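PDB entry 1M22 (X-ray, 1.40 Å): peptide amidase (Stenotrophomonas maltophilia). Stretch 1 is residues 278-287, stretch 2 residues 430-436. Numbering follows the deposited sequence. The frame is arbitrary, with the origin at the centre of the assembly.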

ATOM      1  N   LEU A 278      -7.358  21.410   6.253  1.00  8.44           N
ATOM      2  CA  LEU A 278      -7.342  20.425   7.335  1.00  8.83           C
ATOM      3  C   LEU A 278      -8.775  19.938   7.514  1.00  8.50           C
ATOM      4  O   LEU A 278      -9.643  20.694   7.954  1.00  9.44           O
ATOM      5  CB  LEU A 278      -6.835  21.058   8.632  1.00 11.84           C
ATOM      6  CG  LEU A 278      -6.858  20.169   9.881  1.00 14.14           C
ATOM      7  CD1 LEU A 278      -6.029  18.910   9.654  1.00 15.05           C
ATOM      8  CD2 LEU A 278      -6.324  20.960  11.063  1.00 17.65           C
ATOM      9  N   LEU A 279      -9.019  18.678   7.172  1.00  9.30           N
ATOM     10  CA  LEU A 279     -10.357  18.107   7.248  1.00  9.39           C
ATOM     11  C   LEU A 279     -10.928  17.996   8.652  1.00 11.20           C
ATOM     12  O   LEU A 279     -10.317  17.414   9.549  1.00 11.36           O
ATOM     13  CB  LEU A 279     -10.376  16.739   6.558  1.00  9.53           C
ATOM     14  CG  LEU A 279     -10.053  16.787   5.060  1.00  9.14           C
ATOM     15  CD1 LEU A 279     -10.026  15.380   4.496  1.00 11.46           C
ATOM     16  CD2 LEU A 279     -11.087  17.634   4.332  1.00 13.60           C
ATOM     17  N   GLN A 280     -12.119  18.559   8.825  1.00 12.00           N
ATOM     18  CA  GLN A 280     -12.801  18.547  10.108  1.00 13.57           C
ATOM     19  C   GLN A 280     -13.700  17.326  10.255  1.00 14.08           C
ATOM     20  O   GLN A 280     -14.727  17.216   9.585  1.00 16.23           O
ATOM     21  CB  GLN A 280     -13.636  19.821  10.257  1.00 14.66           C
ATOM     22  CG  GLN A 280     -12.828  21.096  10.108  1.00 15.02           C
ATOM     23  CD  GLN A 280     -11.774  21.239  11.184  1.00 15.66           C
ATOM     24  OE1 GLN A 280     -12.093  21.390  12.364  1.00 19.11           O
ATOM     25  NE2 GLN A 280     -10.508  21.186  10.786  1.00 14.85           N
ATOM     26  N   THR A 281     -13.291  16.402  11.118  1.00 15.08           N
ATOM     27  CA  THR A 281     -14.062  15.194  11.390  1.00 15.12           C
ATOM     28  C   THR A 281     -13.774  14.816  12.836  1.00 14.25           C
ATOM     29  O   THR A 281     -12.842  15.345  13.448  1.00 14.33           O
ATOM     30  CB  THR A 281     -13.648  13.998  10.493  1.00 14.90           C
ATOM     31  OG1 THR A 281     -12.437  13.417  10.990  1.00 14.25           O
ATOM     32  CG2 THR A 281     -13.449  14.443   9.052  1.00 16.52           C
ATOM     33  N   PRO A 282     -14.570  13.897  13.402  1.00 16.66           N
ATOM     34  CA  PRO A 282     -14.380  13.461  14.788  1.00 16.05           C
ATOM     35  C   PRO A 282     -12.999  12.868  15.067  1.00 14.73           C
ATOM     36  O   PRO A 282     -12.576  12.789  16.219  1.00 15.49           O
ATOM     37  CB  PRO A 282     -15.495  12.438  14.980  1.00 17.92           C
ATOM     38  CG  PRO A 282     -16.583  12.972  14.105  1.00 18.67           C
ATOM     39  CD  PRO A 282     -15.822  13.347  12.852  1.00 15.76           C
ATOM     40  N   LEU A 283     -12.296  12.457  14.017  1.00 13.28           N
ATOM     41  CA  LEU A 283     -10.972  11.867  14.191  1.00 13.00           C
ATOM     42  C   LEU A 283      -9.988  12.859  14.809  1.00 12.36           C
ATOM     43  O   LEU A 283      -9.001  12.461  15.427  1.00 12.34           O
ATOM     44  CB  LEU A 283     -10.440  11.359  12.847  1.00 14.34           C
ATOM     45  CG  LEU A 283      -9.187  10.479  12.881  1.00 13.21           C
ATOM     46  CD1 LEU A 283      -9.413   9.279  13.796  1.00 15.10           C
ATOM     47  CD2 LEU A 283      -8.856  10.014  11.464  1.00 14.19           C
ATOM     48  N   LEU A 284     -10.258  14.153  14.648  1.00 12.51           N
ATOM     49  CA  LEU A 284      -9.387  15.180  15.214  1.00 12.85           C
ATOM     50  C   LEU A 284      -9.447  15.161  16.740  1.00 13.19           C
ATOM     51  O   LEU A 284      -8.528  15.639  17.408  1.00 13.94           O
ATOM     52  CB  LEU A 284      -9.801  16.571  14.721  1.00 13.23           C
ATOM     53  CG  LEU A 284      -9.706  16.884  13.227  1.00 10.30           C
ATOM     54  CD1 LEU A 284     -10.213  18.299  12.980  1.00 13.71           C
ATOM     55  CD2 LEU A 284      -8.268  16.742  12.750  1.00 12.61           C
ATOM     56  N   LYS A 285     -10.529  14.609  17.283  1.00 15.78           N
ATOM     57  CA  LYS A 285     -10.709  14.546  18.731  1.00 17.26           C
ATOM     58  C   LYS A 285     -10.443  13.160  19.309  1.00 16.60           C
ATOM     59  O   LYS A 285     -10.739  12.895  20.475  1.00 16.76           O
ATOM     60  CB  LYS A 285     -12.121  15.002  19.104  1.00 19.08           C
ATOM     61  CG  LYS A 285     -12.495  16.371  18.552  1.00 24.34           C
ATOM     62  CD  LYS A 285     -11.448  17.430  18.881  1.00 27.65           C
ATOM     63  CE  LYS A 285     -11.319  17.668  20.378  1.00 30.43           C
ATOM     64  NZ  LYS A 285     -10.288  18.703  20.679  1.00 29.72           N
ATOM     65  N   TYR A 286      -9.892  12.278  18.485  1.00 14.60           N
ATOM     66  CA  TYR A 286      -9.552  10.927  18.910  1.00 14.04           C
ATOM     67  C   TYR A 286      -8.594  11.073  20.093  1.00 14.60           C
ATOM     68  O   TYR A 286      -7.745  11.964  20.103  1.00 14.69           O
ATOM     69  CB  TYR A 286      -8.895  10.196  17.734  1.00 14.26           C
ATOM     70  CG  TYR A 286      -8.450   8.776  17.995  1.00 15.70           C
ATOM     71  CD1 TYR A 286      -7.185   8.505  18.511  1.00 14.52           C
ATOM     72  CD2 TYR A 286      -9.278   7.698  17.676  1.00 15.35           C
ATOM     73  CE1 TYR A 286      -6.749   7.194  18.695  1.00 16.11           C
ATOM     74  CE2 TYR A 286      -8.852   6.384  17.861  1.00 16.35           C
ATOM     75  CZ  TYR A 286      -7.587   6.142  18.367  1.00 12.92           C
ATOM     76  OH  TYR A 286      -7.149   4.846  18.521  1.00 17.92           O
ATOM     77  N   ARG A 287      -8.743  10.217  21.099  1.00 16.07           N
ATOM     78  CA  ARG A 287      -7.901  10.287  22.290  1.00 17.30           C
ATOM     79  C   ARG A 287      -6.406  10.397  21.985  1.00 14.97           C
ATOM     80  O   ARG A 287      -5.818   9.495  21.382  1.00 16.21           O
ATOM     81  CB  ARG A 287      -8.148   9.067  23.183  1.00 22.07           C
ATOM     82  CG  ARG A 287      -7.455   9.144  24.538  1.00 27.26           C
ATOM     83  CD  ARG A 287      -7.660   7.872  25.350  1.00 31.61           C
ATOM     84  NE  ARG A 287      -6.995   6.718  24.748  1.00 36.02           N
ATOM     85  CZ  ARG A 287      -5.677   6.595  24.617  1.00 37.87           C
ATOM     86  NH1 ARG A 287      -4.871   7.558  25.046  1.00 38.41           N
ATOM     87  NH2 ARG A 287      -5.163   5.508  24.057  1.00 39.03           N
ATOM     88  N   ASP A 430     -14.629   0.447  13.383  1.00 42.68           N
ATOM     89  CA  ASP A 430     -13.893   1.378  12.534  1.00 41.31           C
ATOM     90  C   ASP A 430     -13.853   2.767  13.160  1.00 40.06           C
ATOM     91  O   ASP A 430     -14.893   3.346  13.472  1.00 39.64           O
ATOM     92  CB  ASP A 430     -14.535   1.444  11.154  1.00 43.48           C
ATOM     93  N   PHE A 431     -12.645   3.292  13.339  1.00 37.15           N
ATOM     94  CA  PHE A 431     -12.449   4.614  13.925  1.00 33.92           C
ATOM     95  C   PHE A 431     -13.225   5.674  13.147  1.00 32.02           C
ATOM     96  O   PHE A 431     -12.890   5.984  12.006  1.00 32.38           O
ATOM     97  CB  PHE A 431     -10.959   4.961  13.924  1.00 34.05           C
ATOM     98  CG  PHE A 431     -10.113   4.011  14.725  1.00 33.48           C
ATOM     99  CD1 PHE A 431      -8.829   3.685  14.305  1.00 33.24           C
ATOM    100  CD2 PHE A 431     -10.594   3.451  15.904  1.00 33.82           C
ATOM    101  CE1 PHE A 431      -8.033   2.815  15.047  1.00 32.18           C
ATOM    102  CE2 PHE A 431      -9.806   2.580  16.656  1.00 33.25           C
ATOM    103  CZ  PHE A 431      -8.523   2.262  16.225  1.00 33.75           C
ATOM    104  N   PRO A 432     -14.277   6.240  13.759  1.00 29.01           N
ATOM    105  CA  PRO A 432     -15.105   7.269  13.118  1.00 26.48           C
ATOM    106  C   PRO A 432     -14.327   8.523  12.722  1.00 23.10           C
ATOM    107  O   PRO A 432     -13.486   9.008  13.477  1.00 23.47           O
ATOM    108  CB  PRO A 432     -16.162   7.568  14.178  1.00 28.15           C
ATOM    109  CG  PRO A 432     -16.294   6.264  14.899  1.00 29.16           C
ATOM    110  CD  PRO A 432     -14.853   5.849  15.057  1.00 29.61           C
ATOM    111  N   GLY A 433     -14.609   9.039  11.530  1.00 19.48           N
ATOM    112  CA  GLY A 433     -13.939  10.246  11.083  1.00 17.03           C
ATOM    113  C   GLY A 433     -12.812  10.094  10.078  1.00 15.44           C
ATOM    114  O   GLY A 433     -12.165  11.084   9.743  1.00 15.26           O
ATOM    115  N   GLU A 434     -12.559   8.880   9.596  1.00 13.93           N
ATOM    116  CA  GLU A 434     -11.491   8.680   8.615  1.00 12.89           C
ATOM    117  C   GLU A 434     -11.884   9.342   7.300  1.00 12.72           C
ATOM    118  O   GLU A 434     -13.069   9.435   6.978  1.00 13.44           O
ATOM    119  CB  GLU A 434     -11.233   7.188   8.395  1.00 14.95           C
ATOM    120  CG  GLU A 434     -10.822   6.444   9.655  1.00 17.98           C
ATOM    121  CD  GLU A 434     -10.666   4.954   9.425  1.00 20.87           C
ATOM    122  OE1 GLU A 434     -11.611   4.335   8.894  1.00 22.49           O
ATOM    123  OE2 GLU A 434      -9.604   4.400   9.777  1.00 21.60           O
ATOM    124  N   SER A 435     -10.889   9.791   6.538  1.00 10.39           N
ATOM    125  CA  SER A 435     -11.140  10.469   5.269  1.00 11.13           C
ATOM    126  C   SER A 435     -10.502   9.832   4.034  1.00 10.64           C
ATOM    127  O   SER A 435     -10.833  10.217   2.909  1.00 11.26           O
ATOM    128  CB  SER A 435     -10.663  11.922   5.361  1.00 10.80           C
ATOM    129  OG  SER A 435     -11.364  12.640   6.363  1.00 14.28           O
ATOM    130  N   TYR A 436      -9.603   8.868   4.226  1.00  9.27           N
ATOM    131  CA  TYR A 436      -8.919   8.241   3.094  1.00  9.45           C
ATOM    132  C   TYR A 436      -9.825   7.541   2.082  1.00  8.49           C
ATOM    133  O   TYR A 436      -9.421   7.317   0.940  1.00  8.51           O
ATOM    134  CB  TYR A 436      -7.841   7.266   3.590  1.00 11.32           C
ATOM    135  CG  TYR A 436      -8.355   6.141   4.458  1.00 10.64           C
ATOM    136  CD1 TYR A 436      -9.092   5.088   3.911  1.00 11.55           C
ATOM    137  CD2 TYR A 436      -8.115   6.134   5.831  1.00 13.90           C
ATOM    138  CE1 TYR A 436      -9.578   4.058   4.715  1.00 12.57           C
ATOM    139  CE2 TYR A 436      -8.597   5.110   6.641  1.00 16.30           C
ATOM    140  CZ  TYR A 436      -9.327   4.078   6.077  1.00 16.97           C
ATOM    141  OH  TYR A 436      -9.819   3.072   6.879  1.00 21.86           O
TER

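The two stretches meet over a modest area, 384 Å² summed over both sides, and every pair of touching residues is at least 145 positions apart in sequence. Their closest backbone register lies at Leu283 and Gly433, with CA atoms 4.6 Å apart; by Leu279 and Ser435 the CA–CA separation has widened to 7.9 Å.

A single hydrogen bond crosses the contact. Thr281 OG1 donates to Gly433 O at 2.7 Å, with the threonine chi1 at 78° (p) and its CA-to-CB bond directed toward the other stretch. Thr281 OG1 also accepts from Leu283 N at 3.2 Å, with an N-H...acceptor angle of 147°. One hydroxyl thus serves both the start of the 3-10 segment, residues 282-285, and the facing carbonyl. The segment has its own backbone bonds, among them Leu284 N to Thr281 O at 3.1 Å and Lys285 N to Pro282 O at 2.9 Å.

The lack of a side chain at Gly433 permits the close approach there. This residue sits in the type II turn from Phe431 to Glu434, with phi/psi of 102/4, and an ideal CB there would be jammed against the preceding carbonyl oxygen. An ideal CB on Gly433 would also lie 2.5 Å from Leu283 N and 2.9 Å from Thr281 OG1, both clashes. Glycine therefore satisfies the turn and leaves room for Thr281 OG1 and for Leu283 N in the 3-10 segment; Pro282 CD comes to 4.0 Å from Gly433 CA.

Van der Waals contacts extend the interface along the chain. Leu283, buried and with 57 Å² covered by the other stretch, places CB 3.6 Å from Gly433 O and CD2 4.1 Å from Glu434 CA. Its chi1 of -169° (t) and chi2 of 55° (p) place CD2 beside Glu434. Earlier in stretch 1, Leu279 CD1 packs 3.6 Å from Ser435 OG, and Thr281 CG2 approaches that same OG at 3.9 Å. Serine's side chain is short, and its CA-to-CB bond points toward stretch 1; it fits beside these methyl groups in a buried setting.

The aromatic contact involves Tyr286 and Phe431, whose CA-to-CB bonds each point toward the other stretch. Ring centroids are 5.3 Å apart and the planes are inclined at 70°, with the tyrosine edge directed at the phenylalanine face. Tyr286 CE2 lies 3.9 Å from Phe431 CD2, while Tyr286 OH stands over that face, 3.7 Å from Phe431 CZ. Tyrosine suits this position because its ring supplies the packing edge while its hydroxyl is hydrogen-bonded elsewhere in the structure.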